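PDB 5I1V: CrmK from Actinoalloteichus sp. WH1-2216-6, which is a flavoenzyme oxidase with covalently bound FAD that takes part in the recycling of shunt products during caerulomycin biosynthesis. Local coordinates for residues A[158-161]-A[165-168]; A[183-188]-A[479-484]; A[85-90]-A[109-114]. All blocks are in the same frame, centred on the assembly; numbering follows the deposited sequence.

Contact 1: residues A[158-161]-A[165-168]; sequences VVVD and VVST
Val159 and Ser167 form an antiparallel hydrogen-bonded pair near the turn of a beta hairpin, built from strands 152-160 and 166-172 in the five-stranded antiparallel sheet of the FAD-binding region. Val159 N donates to Ser167 O at 2.8 Å, and Ser167 N returns the bond to Val159 O at 2.9 Å. Before and after this pair come two non-hydrogen-bonded ones, Val158 with Thr168 and Val160 with Val166, whose side chains lie on the other face of the sheet. There Val166 divides its branches between two partners: CG1, anti to the backbone N (chi1 -176°), presses against Val158 CG1 at 3.4 Å, a tight methyl-to-methyl approach, while CG2 meets Val160 CG2 at 4.1 Å.

Where regular pairing stops, Asp161 closes the hairpin with both backbone and side chain. Its N donates to Val165 O at 3.0 Å, and its carboxylate answers by accepting Val165 N on OD1 at 2.8 Å, the donor arriving from above the carboxylate plane. With chi1 at 78°, Asp161 CG lies between its own N and carbonyl carbon, a position that folds the carboxylate back over Val165. Replacing this aspartate by an alanine would probably leave Val165 N without its mate and the three-residue connection less firmly closed.

Helix 40-52 packs on the face carrying Val158 and Val160, through Val43 and Val47, and strand 196-202 continues the sheet beyond Val158 by a backbone bond to Val196. Close to the turn, Ser167 O also receives the CA-H of Val158, with Val158 CA 3.3 Å from that oxygen.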
ATOM      1  N   VAL A 158     -26.079 -12.195   5.067  1.00 16.54           N
ATOM      2  CA  VAL A 158     -26.972 -12.015   6.173  1.00 17.58           C
ATOM      3  C   VAL A 158     -28.142 -11.198   5.682  1.00 18.36           C
ATOM      4  O   VAL A 158     -27.976 -10.070   5.217  1.00 18.91           O
ATOM      5  CB  VAL A 158     -26.239 -11.295   7.325  1.00 18.28           C
ATOM      6  CG1 VAL A 158     -27.177 -10.968   8.462  1.00 19.13           C
ATOM      7  CG2 VAL A 158     -25.116 -12.179   7.845  1.00 18.22           C
ATOM      8  N   VAL A 159     -29.318 -11.770   5.832  1.00 17.10           N
ATOM      9  CA  VAL A 159     -30.544 -11.208   5.265  1.00 19.22           C
ATOM     10  C   VAL A 159     -31.640 -11.084   6.348  1.00 20.15           C
ATOM     11  O   VAL A 159     -31.543 -11.709   7.402  1.00 20.15           O
ATOM     12  CB  VAL A 159     -31.104 -12.041   4.126  1.00 18.67           C
ATOM     13  CG1 VAL A 159     -30.234 -11.971   2.898  1.00 19.25           C
ATOM     14  CG2 VAL A 159     -31.352 -13.505   4.555  1.00 19.15           C
ATOM     15  N   VAL A 160     -32.635 -10.250   6.069  1.00 20.31           N
ATOM     16  CA  VAL A 160     -33.720  -9.903   6.988  1.00 21.63           C
ATOM     17  C   VAL A 160     -35.079 -10.178   6.338  1.00 23.49           C
ATOM     18  O   VAL A 160     -35.400  -9.630   5.286  1.00 22.08           O
ATOM     19  CB  VAL A 160     -33.673  -8.416   7.357  1.00 22.23           C
ATOM     20  CG1 VAL A 160     -34.708  -8.089   8.437  1.00 21.13           C
ATOM     21  CG2 VAL A 160     -32.260  -8.009   7.780  1.00 22.41           C
ATOM     22  N   ASP A 161     -35.869 -11.043   6.938  1.00 25.07           N
ATOM     23  CA  ASP A 161     -37.197 -11.356   6.351  1.00 28.05           C
ATOM     24  C   ASP A 161     -38.237 -10.314   6.697  1.00 28.83           C
ATOM     25  O   ASP A 161     -37.919  -9.369   7.394  1.00 27.56           O
ATOM     26  CB  ASP A 161     -37.647 -12.769   6.718  1.00 32.61           C
ATOM     27  CG  ASP A 161     -38.193 -12.904   8.120  1.00 35.58           C
ATOM     28  OD1 ASP A 161     -38.345 -11.908   8.866  1.00 37.78           O
ATOM     29  OD2 ASP A 161     -38.492 -14.069   8.475  1.00 40.23           O
ATOM     30  N   VAL A 165     -36.855 -11.028  11.116  1.00 28.47           N
ATOM     31  CA  VAL A 165     -35.958 -12.110  11.548  1.00 29.04           C
ATOM     32  C   VAL A 165     -34.691 -12.174  10.682  1.00 27.69           C
ATOM     33  O   VAL A 165     -34.796 -12.258   9.437  1.00 24.80           O
ATOM     34  CB  VAL A 165     -36.690 -13.447  11.438  1.00 30.45           C
ATOM     35  CG1 VAL A 165     -35.757 -14.607  11.714  1.00 32.73           C
ATOM     36  CG2 VAL A 165     -37.860 -13.449  12.402  1.00 33.99           C
ATOM     37  N   VAL A 166     -33.516 -12.164  11.330  1.00 25.88           N
ATOM     38  CA  VAL A 166     -32.231 -12.111  10.600  1.00 26.89           C
ATOM     39  C   VAL A 166     -31.635 -13.524  10.482  1.00 28.42           C
ATOM     40  O   VAL A 166     -31.532 -14.259  11.456  1.00 27.74           O
ATOM     41  CB  VAL A 166     -31.233 -11.146  11.273  1.00 26.91           C
ATOM     42  CG1 VAL A 166     -29.943 -11.024  10.470  1.00 26.22           C
ATOM     43  CG2 VAL A 166     -31.834  -9.768  11.433  1.00 26.70           C
ATOM     44  N   SER A 167     -31.289 -13.936   9.274  1.00 29.25           N
ATOM     45  CA  SER A 167     -30.628 -15.207   9.101  1.00 29.23           C
ATOM     46  C   SER A 167     -29.506 -15.117   8.051  1.00 26.81           C
ATOM     47  O   SER A 167     -29.248 -14.043   7.477  1.00 24.26           O
ATOM     48  CB  SER A 167     -31.657 -16.293   8.790  1.00 32.83           C
ATOM     49  OG  SER A 167     -32.310 -15.988   7.616  1.00 37.83           O
ATOM     50  N   THR A 168     -28.757 -16.190   7.941  1.00 25.49           N
ATOM     51  CA  THR A 168     -27.636 -16.289   7.040  1.00 28.61           C
ATOM     52  C   THR A 168     -27.955 -17.317   5.996  1.00 29.95           C
ATOM     53  O   THR A 168     -28.410 -18.440   6.315  1.00 30.66           O
ATOM     54  CB  THR A 168     -26.364 -16.729   7.760  1.00 31.98           C
ATOM     55  OG1 THR A 168     -26.144 -15.891   8.912  1.00 34.52           O
ATOM     56  CG2 THR A 168     -25.177 -16.570   6.816  1.00 32.81           C
TER

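Contact 2: residues A[183-188]-A[479-484]; sequences WWAHTG and QEIKSR
Ala185 and Ile481 bring the two backbones nearest, CA to CA 7.2 Å, at the point where helix 180-185 ends and the chain leaves helical angles at His186, while helix 475-485 runs on unbroken past it. No hydrogen bond spans this distance, and within these two segments the touch is purely apolar, carried on one side by a single branched residue. Ile481 spreads its two arms over consecutive residues of the partner. CG2 rests on Ala185 CB at 3.9 Å. The longer arm, extended at chi2 168°, carries CD1 to the six-membered part of the Trp184 indole, where it lies 3.6 Å from Trp184 CE3 and slightly farther from CZ3. The methyl approaches this ring obliquely, and the two side chains cross at about a right angle.

Thr187 closes off the end of helix 180-185. Trp184 O takes two bonds from this residue, one from the backbone N at 3.0 Å and one from OG1 at 2.6 Å, the hydroxyl oxygen lying 15° from the carbonyl plane. The same OG1 sits above one face of the Trp184 ring, offset toward its rim, and Thr187 CG2 lies 3.6 Å above a face of the Trp183 ring.

Trp184 NE1 hydrogen-bonds to Ala390 O, tying the indole to a more distant loop. Leu478 of helix 475-485 touches both Trp184 and Ala185, and a salt bridge from Arg484 to Asp181 adds a polar link between the two helices. Beyond them, His186 packs on Val157 of strand 152-160, linking this helix pair to the sheet.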
ATOM      1  N   TRP A 183     -27.801 -15.303  -5.503  1.00 19.53           N
ATOM      2  CA  TRP A 183     -26.457 -15.409  -6.074  1.00 18.58           C
ATOM      3  C   TRP A 183     -26.375 -14.514  -7.294  1.00 18.80           C
ATOM      4  O   TRP A 183     -25.428 -13.734  -7.449  1.00 19.30           O
ATOM      5  CB  TRP A 183     -26.087 -16.853  -6.412  1.00 18.88           C
ATOM      6  CG  TRP A 183     -24.870 -16.939  -7.287  1.00 18.58           C
ATOM      7  CD1 TRP A 183     -23.579 -16.999  -6.893  1.00 19.02           C
ATOM      8  CD2 TRP A 183     -24.861 -16.914  -8.706  1.00 19.58           C
ATOM      9  NE1 TRP A 183     -22.759 -17.022  -7.971  1.00 19.63           N
ATOM     10  CE2 TRP A 183     -23.523 -16.953  -9.110  1.00 19.59           C
ATOM     11  CE3 TRP A 183     -25.873 -16.844  -9.677  1.00 19.90           C
ATOM     12  CZ2 TRP A 183     -23.145 -17.006 -10.447  1.00 20.84           C
ATOM     13  CZ3 TRP A 183     -25.515 -16.830 -10.990  1.00 21.31           C
ATOM     14  CH2 TRP A 183     -24.156 -16.919 -11.381  1.00 23.09           C
ATOM     15  N   TRP A 184     -27.395 -14.560  -8.153  1.00 18.10           N
ATOM     16  CA  TRP A 184     -27.350 -13.797  -9.376  1.00 18.13           C
ATOM     17  C   TRP A 184     -27.305 -12.296  -9.138  1.00 18.99           C
ATOM     18  O   TRP A 184     -26.628 -11.571  -9.848  1.00 17.67           O
ATOM     19  CB  TRP A 184     -28.549 -14.156 -10.254  1.00 19.56           C
ATOM     20  CG  TRP A 184     -28.581 -13.490 -11.604  1.00 19.92           C
ATOM     21  CD1 TRP A 184     -28.014 -13.965 -12.761  1.00 21.06           C
ATOM     22  CD2 TRP A 184     -29.244 -12.275 -11.970  1.00 21.01           C
ATOM     23  NE1 TRP A 184     -28.283 -13.131 -13.800  1.00 20.27           N
ATOM     24  CE2 TRP A 184     -29.035 -12.084 -13.357  1.00 20.32           C
ATOM     25  CE3 TRP A 184     -29.982 -11.330 -11.268  1.00 20.74           C
ATOM     26  CZ2 TRP A 184     -29.557 -10.998 -14.056  1.00 22.01           C
ATOM     27  CZ3 TRP A 184     -30.508 -10.261 -11.962  1.00 23.60           C
ATOM     28  CH2 TRP A 184     -30.284 -10.100 -13.355  1.00 21.18           C
ATOM     29  N   ALA A 185     -28.060 -11.849  -8.138  1.00 18.56           N
ATOM     30  CA  ALA A 185     -28.057 -10.447  -7.739  1.00 18.57           C
ATOM     31  C   ALA A 185     -26.677  -9.932  -7.329  1.00 18.05           C
ATOM     32  O   ALA A 185     -26.356  -8.790  -7.529  1.00 18.91           O
ATOM     33  CB  ALA A 185     -29.029 -10.221  -6.627  1.00 18.44           C
ATOM     34  N   HIS A 186     -25.872 -10.810  -6.781  1.00 17.93           N
ATOM     35  CA  HIS A 186     -24.489 -10.479  -6.427  1.00 18.58           C
ATOM     36  C   HIS A 186     -23.480 -10.595  -7.549  1.00 18.34           C
ATOM     37  O   HIS A 186     -22.273 -10.537  -7.300  1.00 18.97           O
ATOM     38  CB  HIS A 186     -24.080 -11.319  -5.239  1.00 19.34           C
ATOM     39  CG  HIS A 186     -24.755 -10.898  -3.976  1.00 21.30           C
ATOM     40  ND1 HIS A 186     -26.023 -11.313  -3.625  1.00 21.61           N
ATOM     41  CD2 HIS A 186     -24.354 -10.055  -3.000  1.00 22.78           C
ATOM     42  CE1 HIS A 186     -26.368 -10.741  -2.486  1.00 22.57           C
ATOM     43  NE2 HIS A 186     -25.378  -9.959  -2.100  1.00 23.80           N
ATOM     44  N   THR A 187     -23.932 -10.740  -8.789  1.00 17.35           N
ATOM     45  CA  THR A 187     -23.025 -10.806  -9.906  1.00 18.00           C
ATOM     46  C   THR A 187     -23.191  -9.538 -10.729  1.00 18.64           C
ATOM     47  O   THR A 187     -23.130  -9.574 -11.950  1.00 18.93           O
ATOM     48  CB  THR A 187     -23.229 -12.011 -10.832  1.00 18.40           C
ATOM     49  OG1 THR A 187     -24.542 -11.961 -11.430  1.00 20.31           O
ATOM     50  CG2 THR A 187     -23.070 -13.336 -10.068  1.00 20.46           C
ATOM     51  N   GLY A 188     -23.379  -8.435 -10.042  1.00 18.53           N
ATOM     52  CA  GLY A 188     -23.530  -7.151 -10.684  1.00 19.75           C
ATOM     53  C   GLY A 188     -24.518  -6.215 -10.055  1.00 19.26           C
ATOM     54  O   GLY A 188     -24.542  -5.035 -10.434  1.00 20.58           O
ATOM     55  N   GLN A 479     -35.043  -5.623  -8.860  1.00 22.06           N
ATOM     56  CA  GLN A 479     -36.121  -5.127  -7.962  1.00 21.71           C
ATOM     57  C   GLN A 479     -36.943  -6.304  -7.436  1.00 22.72           C
ATOM     58  O   GLN A 479     -37.331  -6.336  -6.296  1.00 22.44           O
ATOM     59  CB  GLN A 479     -37.002  -4.159  -8.686  1.00 22.78           C
ATOM     60  CG  GLN A 479     -36.392  -2.817  -9.031  1.00 22.47           C
ATOM     61  CD  GLN A 479     -37.447  -1.903  -9.581  1.00 25.68           C
ATOM     62  OE1 GLN A 479     -37.838  -2.045 -10.721  1.00 26.22           O
ATOM     63  NE2 GLN A 479     -37.919  -0.975  -8.770  1.00 26.79           N
ATOM     64  N   GLU A 480     -37.199  -7.297  -8.272  1.00 24.25           N
ATOM     65  CA  GLU A 480     -37.916  -8.490  -7.827  1.00 25.28           C
ATOM     66  C   GLU A 480     -37.120  -9.291  -6.790  1.00 24.54           C
ATOM     67  O   GLU A 480     -37.641  -9.841  -5.828  1.00 23.02           O
ATOM     68  CB  GLU A 480     -38.255  -9.367  -9.057  1.00 28.36           C
ATOM     69  CG  GLU A 480     -38.633 -10.798  -8.750  1.00 35.20           C
ATOM     70  CD  GLU A 480     -38.776 -11.655 -10.020  1.00 44.15           C
ATOM     71  OE1 GLU A 480     -38.156 -11.337 -11.061  1.00 49.79           O
ATOM     72  OE2 GLU A 480     -39.494 -12.671  -9.979  1.00 53.13           O
ATOM     73  N   ILE A 481     -35.826  -9.416  -7.001  1.00 22.64           N
ATOM     74  CA  ILE A 481     -35.024 -10.155  -6.050  1.00 21.67           C
ATOM     75  C   ILE A 481     -34.958  -9.334  -4.726  1.00 21.49           C
ATOM     76  O   ILE A 481     -35.040  -9.880  -3.636  1.00 23.17           O
ATOM     77  CB  ILE A 481     -33.639 -10.454  -6.654  1.00 20.85           C
ATOM     78  CG1 ILE A 481     -33.822 -11.350  -7.859  1.00 22.30           C
ATOM     79  CG2 ILE A 481     -32.710 -11.088  -5.631  1.00 20.98           C
ATOM     80  CD1 ILE A 481     -32.594 -11.515  -8.745  1.00 21.57           C
ATOM     81  N   LYS A 482     -34.799  -8.035  -4.847  1.00 22.38           N
ATOM     82  CA  LYS A 482     -34.778  -7.134  -3.710  1.00 23.17           C
ATOM     83  C   LYS A 482     -36.009  -7.317  -2.842  1.00 25.00           C
ATOM     84  O   LYS A 482     -35.950  -7.442  -1.619  1.00 23.80           O
ATOM     85  CB  LYS A 482     -34.670  -5.690  -4.216  1.00 23.91           C
ATOM     86  CG  LYS A 482     -34.966  -4.603  -3.172  1.00 24.75           C
ATOM     87  CD  LYS A 482     -33.787  -4.443  -2.212  1.00 24.34           C
ATOM     88  CE  LYS A 482     -34.113  -3.457  -1.103  1.00 24.45           C
ATOM     89  NZ  LYS A 482     -32.898  -3.174  -0.307  1.00 22.09           N
ATOM     90  N   SER A 483     -37.139  -7.381  -3.516  1.00 25.36           N
ATOM     91  CA  SER A 483     -38.396  -7.475  -2.861  1.00 30.59           C
ATOM     92  C   SER A 483     -38.558  -8.841  -2.183  1.00 28.62           C
ATOM     93  O   SER A 483     -39.206  -8.945  -1.155  1.00 28.55           O
ATOM     94  CB  SER A 483     -39.501  -7.136  -3.857  1.00 35.28           C
ATOM     95  OG  SER A 483     -40.690  -7.695  -3.433  1.00 45.60           O
ATOM     96  N   ARG A 484     -37.922  -9.878  -2.711  1.00 26.43           N
ATOM     97  CA  ARG A 484     -38.007 -11.176  -2.089  1.00 26.91           C
ATOM     98  C   ARG A 484     -37.082 -11.283  -0.883  1.00 26.23           C
ATOM     99  O   ARG A 484     -37.397 -11.947   0.111  1.00 25.06           O
ATOM    100  CB  ARG A 484     -37.639 -12.234  -3.129  1.00 30.77           C
ATOM    101  CG  ARG A 484     -37.453 -13.651  -2.630  1.00 37.00           C
ATOM    102  CD  ARG A 484     -37.656 -14.650  -3.786  1.00 43.37           C
ATOM    103  NE  ARG A 484     -36.579 -15.633  -3.948  1.00 49.02           N
ATOM    104  CZ  ARG A 484     -36.396 -16.734  -3.209  1.00 48.83           C
ATOM    105  NH1 ARG A 484     -37.210 -17.012  -2.202  1.00 51.33           N
ATOM    106  NH2 ARG A 484     -35.378 -17.560  -3.477  1.00 43.65           N
TER

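Contact 3: residues A[85-90]-A[109-114]; sequences SHVGYD and RVLYKN
Val87 and Val110 each set CG1 anti to the backbone N, at chi1 175° and 174°, and these two methyls meet at 3.8 Å. The contact is a helix laid against a sheet: strand 87-90, outermost within this chain in the five-stranded antiparallel sheet, packs against helix 104-115 of the FAD-binding region. Both valines direct CB toward the opposing segment, but the side chains run past one another in opposite senses, and Val87 CG1 is also 4.1 Å from Val110 CB. The next helical residue joins from the flank. Leu111 continues its chain through CD1, anti at chi2 -170°, and it is the side branch CD2 that comes to 4.2 Å from Val87 CG1. One valine methyl of the strand thus touches two consecutive side chains of the helix, with no hydrogen bond across the contact.

The imidazole of His86 folds over Gly88, where a side chain would run into NE2. Leu111 also reaches Phe96 of the adjoining strand 95-99, and Val87 touches Ala102, so the apolar contact continues onto the neighbouring strand and the loop before the helix. The other subunit approaches the far end of this helical segment, where Tyr38 and Ser83 of that chain both hydrogen-bond Asn114 OD1.

The amide of Asn114 is gripped from its other end as well. Val110 O, already accepting the helical bond from Asn114 N at 3.1 Å, receives Asn114 ND2 at 2.9 Å on a lone pair in the carbonyl plane, with the oxygen also close to the plane of the Asn114 amide.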
ATOM      1  N   SER A  85     -11.031 -10.514   7.254  1.00 19.47           N
ATOM      2  CA  SER A  85     -10.263 -10.433   6.016  1.00 20.73           C
ATOM      3  C   SER A  85      -9.584 -11.760   5.666  1.00 19.93           C
ATOM      4  O   SER A  85      -8.639 -11.800   4.889  1.00 20.49           O
ATOM      5  CB  SER A  85      -9.238  -9.318   6.140  1.00 22.61           C
ATOM      6  OG  SER A  85      -8.376  -9.678   7.231  1.00 23.37           O
ATOM      7  N   HIS A  86     -10.063 -12.877   6.234  1.00 21.14           N
ATOM      8  CA  HIS A  86      -9.511 -14.139   5.853  1.00 21.96           C
ATOM      9  C   HIS A  86      -9.607 -14.428   4.351  1.00 19.60           C
ATOM     10  O   HIS A  86     -10.664 -14.223   3.746  1.00 17.57           O
ATOM     11  CB  HIS A  86     -10.190 -15.259   6.642  1.00 25.98           C
ATOM     12  CG  HIS A  86      -9.736 -16.611   6.230  1.00 30.32           C
ATOM     13  ND1 HIS A  86      -8.514 -17.121   6.616  1.00 36.77           N
ATOM     14  CD2 HIS A  86     -10.306 -17.545   5.436  1.00 33.65           C
ATOM     15  CE1 HIS A  86      -8.366 -18.329   6.099  1.00 34.70           C
ATOM     16  NE2 HIS A  86      -9.443 -18.613   5.387  1.00 34.74           N
ATOM     17  N   VAL A  87      -8.515 -14.953   3.773  1.00 20.03           N
ATOM     18  CA  VAL A  87      -8.455 -15.482   2.381  1.00 21.53           C
ATOM     19  C   VAL A  87      -7.809 -16.882   2.456  1.00 23.27           C
ATOM     20  O   VAL A  87      -6.770 -17.040   3.071  1.00 21.77           O
ATOM     21  CB  VAL A  87      -7.599 -14.580   1.470  1.00 23.82           C
ATOM     22  CG1 VAL A  87      -7.424 -15.176   0.080  1.00 23.44           C
ATOM     23  CG2 VAL A  87      -8.240 -13.212   1.348  1.00 25.55           C
ATOM     24  N   GLY A  88      -8.472 -17.893   1.927  1.00 23.21           N
ATOM     25  CA  GLY A  88      -8.006 -19.277   2.077  1.00 27.58           C
ATOM     26  C   GLY A  88      -8.769 -20.189   1.134  1.00 27.33           C
ATOM     27  O   GLY A  88      -9.866 -19.863   0.725  1.00 28.57           O
ATOM     28  N   TYR A  89      -8.187 -21.318   0.772  1.00 25.33           N
ATOM     29  CA  TYR A  89      -8.914 -22.347   0.022  1.00 23.68           C
ATOM     30  C   TYR A  89      -9.794 -23.174   0.929  1.00 24.00           C
ATOM     31  O   TYR A  89      -9.363 -23.599   1.973  1.00 25.71           O
ATOM     32  CB  TYR A  89      -7.946 -23.329  -0.609  1.00 24.02           C
ATOM     33  CG  TYR A  89      -8.572 -24.216  -1.652  1.00 24.46           C
ATOM     34  CD1 TYR A  89      -9.168 -23.657  -2.785  1.00 23.46           C
ATOM     35  CD2 TYR A  89      -8.542 -25.624  -1.533  1.00 24.84           C
ATOM     36  CE1 TYR A  89      -9.677 -24.440  -3.780  1.00 23.62           C
ATOM     37  CE2 TYR A  89      -9.091 -26.430  -2.535  1.00 24.69           C
ATOM     38  CZ  TYR A  89      -9.649 -25.832  -3.645  1.00 24.20           C
ATOM     39  OH  TYR A  89     -10.172 -26.598  -4.702  1.00 25.70           O
ATOM     40  N   ASP A  90     -11.038 -23.347   0.522  1.00 23.87           N
ATOM     41  CA  ASP A  90     -12.043 -24.107   1.233  1.00 26.28           C
ATOM     42  C   ASP A  90     -12.158 -25.456   0.494  1.00 28.38           C
ATOM     43  O   ASP A  90     -12.750 -25.554  -0.626  1.00 25.82           O
ATOM     44  CB  ASP A  90     -13.356 -23.321   1.213  1.00 24.72           C
ATOM     45  CG  ASP A  90     -14.496 -23.999   2.004  1.00 29.73           C
ATOM     46  OD1 ASP A  90     -14.504 -25.230   2.178  1.00 30.52           O
ATOM     47  OD2 ASP A  90     -15.439 -23.268   2.403  1.00 30.94           O
ATOM     48  N   ARG A 109      -1.994 -11.164  -3.448  1.00 21.21           N
ATOM     49  CA  ARG A 109      -0.732 -11.624  -2.916  1.00 24.92           C
ATOM     50  C   ARG A 109      -0.888 -12.998  -2.329  1.00 23.59           C
ATOM     51  O   ARG A 109      -0.045 -13.837  -2.557  1.00 23.39           O
ATOM     52  CB  ARG A 109      -0.194 -10.684  -1.835  1.00 28.22           C
ATOM     53  CG  ARG A 109       0.538  -9.489  -2.399  1.00 36.69           C
ATOM     54  CD  ARG A 109       1.395  -8.901  -1.294  1.00 43.34           C
ATOM     55  NE  ARG A 109       0.602  -7.952  -0.565  1.00 49.84           N
ATOM     56  CZ  ARG A 109       0.665  -6.634  -0.742  1.00 60.38           C
ATOM     57  NH1 ARG A 109       1.523  -6.090  -1.612  1.00 59.92           N
ATOM     58  NH2 ARG A 109      -0.134  -5.848  -0.027  1.00 64.59           N
ATOM     59  N   VAL A 110      -1.967 -13.239  -1.593  1.00 22.91           N
ATOM     60  CA  VAL A 110      -2.203 -14.557  -1.013  1.00 22.49           C
ATOM     61  C   VAL A 110      -2.417 -15.653  -2.075  1.00 22.18           C
ATOM     62  O   VAL A 110      -1.831 -16.739  -2.009  1.00 24.24           O
ATOM     63  CB  VAL A 110      -3.402 -14.528  -0.051  1.00 24.11           C
ATOM     64  CG1 VAL A 110      -3.735 -15.931   0.438  1.00 24.06           C
ATOM     65  CG2 VAL A 110      -3.067 -13.639   1.155  1.00 27.87           C
ATOM     66  N   LEU A 111      -3.323 -15.396  -3.003  1.00 19.81           N
ATOM     67  CA  LEU A 111      -3.654 -16.331  -4.064  1.00 19.39           C
ATOM     68  C   LEU A 111      -2.445 -16.659  -4.905  1.00 18.06           C
ATOM     69  O   LEU A 111      -2.187 -17.832  -5.180  1.00 18.57           O
ATOM     70  CB  LEU A 111      -4.748 -15.801  -4.975  1.00 20.98           C
ATOM     71  CG  LEU A 111      -6.124 -15.746  -4.343  1.00 22.69           C
ATOM     72  CD1 LEU A 111      -7.191 -15.432  -5.401  1.00 23.09           C
ATOM     73  CD2 LEU A 111      -6.471 -17.000  -3.565  1.00 23.74           C
ATOM     74  N   TYR A 112      -1.672 -15.650  -5.264  1.00 17.00           N
ATOM     75  CA  TYR A 112      -0.611 -15.838  -6.164  1.00 17.09           C
ATOM     76  C   TYR A 112       0.583 -16.517  -5.513  1.00 16.97           C
ATOM     77  O   TYR A 112       1.065 -17.498  -6.025  1.00 17.92           O
ATOM     78  CB  TYR A 112      -0.182 -14.507  -6.840  1.00 18.48           C
ATOM     79  CG  TYR A 112       0.779 -14.846  -7.942  1.00 20.92           C
ATOM     80  CD1 TYR A 112       0.337 -15.432  -9.112  1.00 20.39           C
ATOM     81  CD2 TYR A 112       2.157 -14.715  -7.750  1.00 24.06           C
ATOM     82  CE1 TYR A 112       1.231 -15.802 -10.116  1.00 25.60           C
ATOM     83  CE2 TYR A 112       3.054 -15.082  -8.739  1.00 25.14           C
ATOM     84  CZ  TYR A 112       2.613 -15.608  -9.919  1.00 27.41           C
ATOM     85  OH  TYR A 112       3.572 -15.964 -10.860  1.00 32.37           O
ATOM     86  N   LYS A 113       1.050 -16.042  -4.371  1.00 18.19           N
ATOM     87  CA  LYS A 113       2.257 -16.629  -3.800  1.00 20.37           C
ATOM     88  C   LYS A 113       1.973 -18.062  -3.312  1.00 21.10           C
ATOM     89  O   LYS A 113       2.785 -18.957  -3.482  1.00 21.25           O
ATOM     90  CB  LYS A 113       2.831 -15.774  -2.694  1.00 23.46           C
ATOM     91  CG  LYS A 113       3.324 -14.414  -3.183  1.00 27.22           C
ATOM     92  CD  LYS A 113       4.090 -13.678  -2.113  1.00 29.87           C
ATOM     93  CE  LYS A 113       4.309 -12.237  -2.500  1.00 36.33           C
ATOM     94  NZ  LYS A 113       5.308 -11.633  -1.570  1.00 38.81           N
ATOM     95  N   ASN A 114       0.804 -18.287  -2.748  1.00 20.25           N
ATOM     96  CA  ASN A 114       0.524 -19.605  -2.186  1.00 20.87           C
ATOM     97  C   ASN A 114       0.063 -20.679  -3.174  1.00 21.94           C
ATOM     98  O   ASN A 114       0.295 -21.890  -2.947  1.00 20.58           O
ATOM     99  CB  ASN A 114      -0.473 -19.493  -1.054  1.00 21.64           C
ATOM    100  CG  ASN A 114       0.115 -18.782   0.132  1.00 24.10           C
ATOM    101  OD1 ASN A 114       0.961 -19.325   0.829  1.00 27.82           O
ATOM    102  ND2 ASN A 114      -0.309 -17.561   0.355  1.00 26.00           N
TER

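Overall arrangement
Read from the N terminus, the chain closes contact 3 first, a short loop in which strands 87-90 and 95-99 lead into helix 104-115. Contact 1 follows with a tight hairpin; strand 166-172 then leads on to helix 180-185, where contact 2 opens. That last loop closes only after 290 intervening residues, joining a helix that follows the hairpin to the berberine-like C-terminal part. The three are in series, neither nested nor crossing. Contacts 1 and 3 reach the two outermost strands of one five-stranded sheet, their centres 28 Å apart. Contact 2 lies closer to contact 1, with centres 15 Å apart, though the two do not touch.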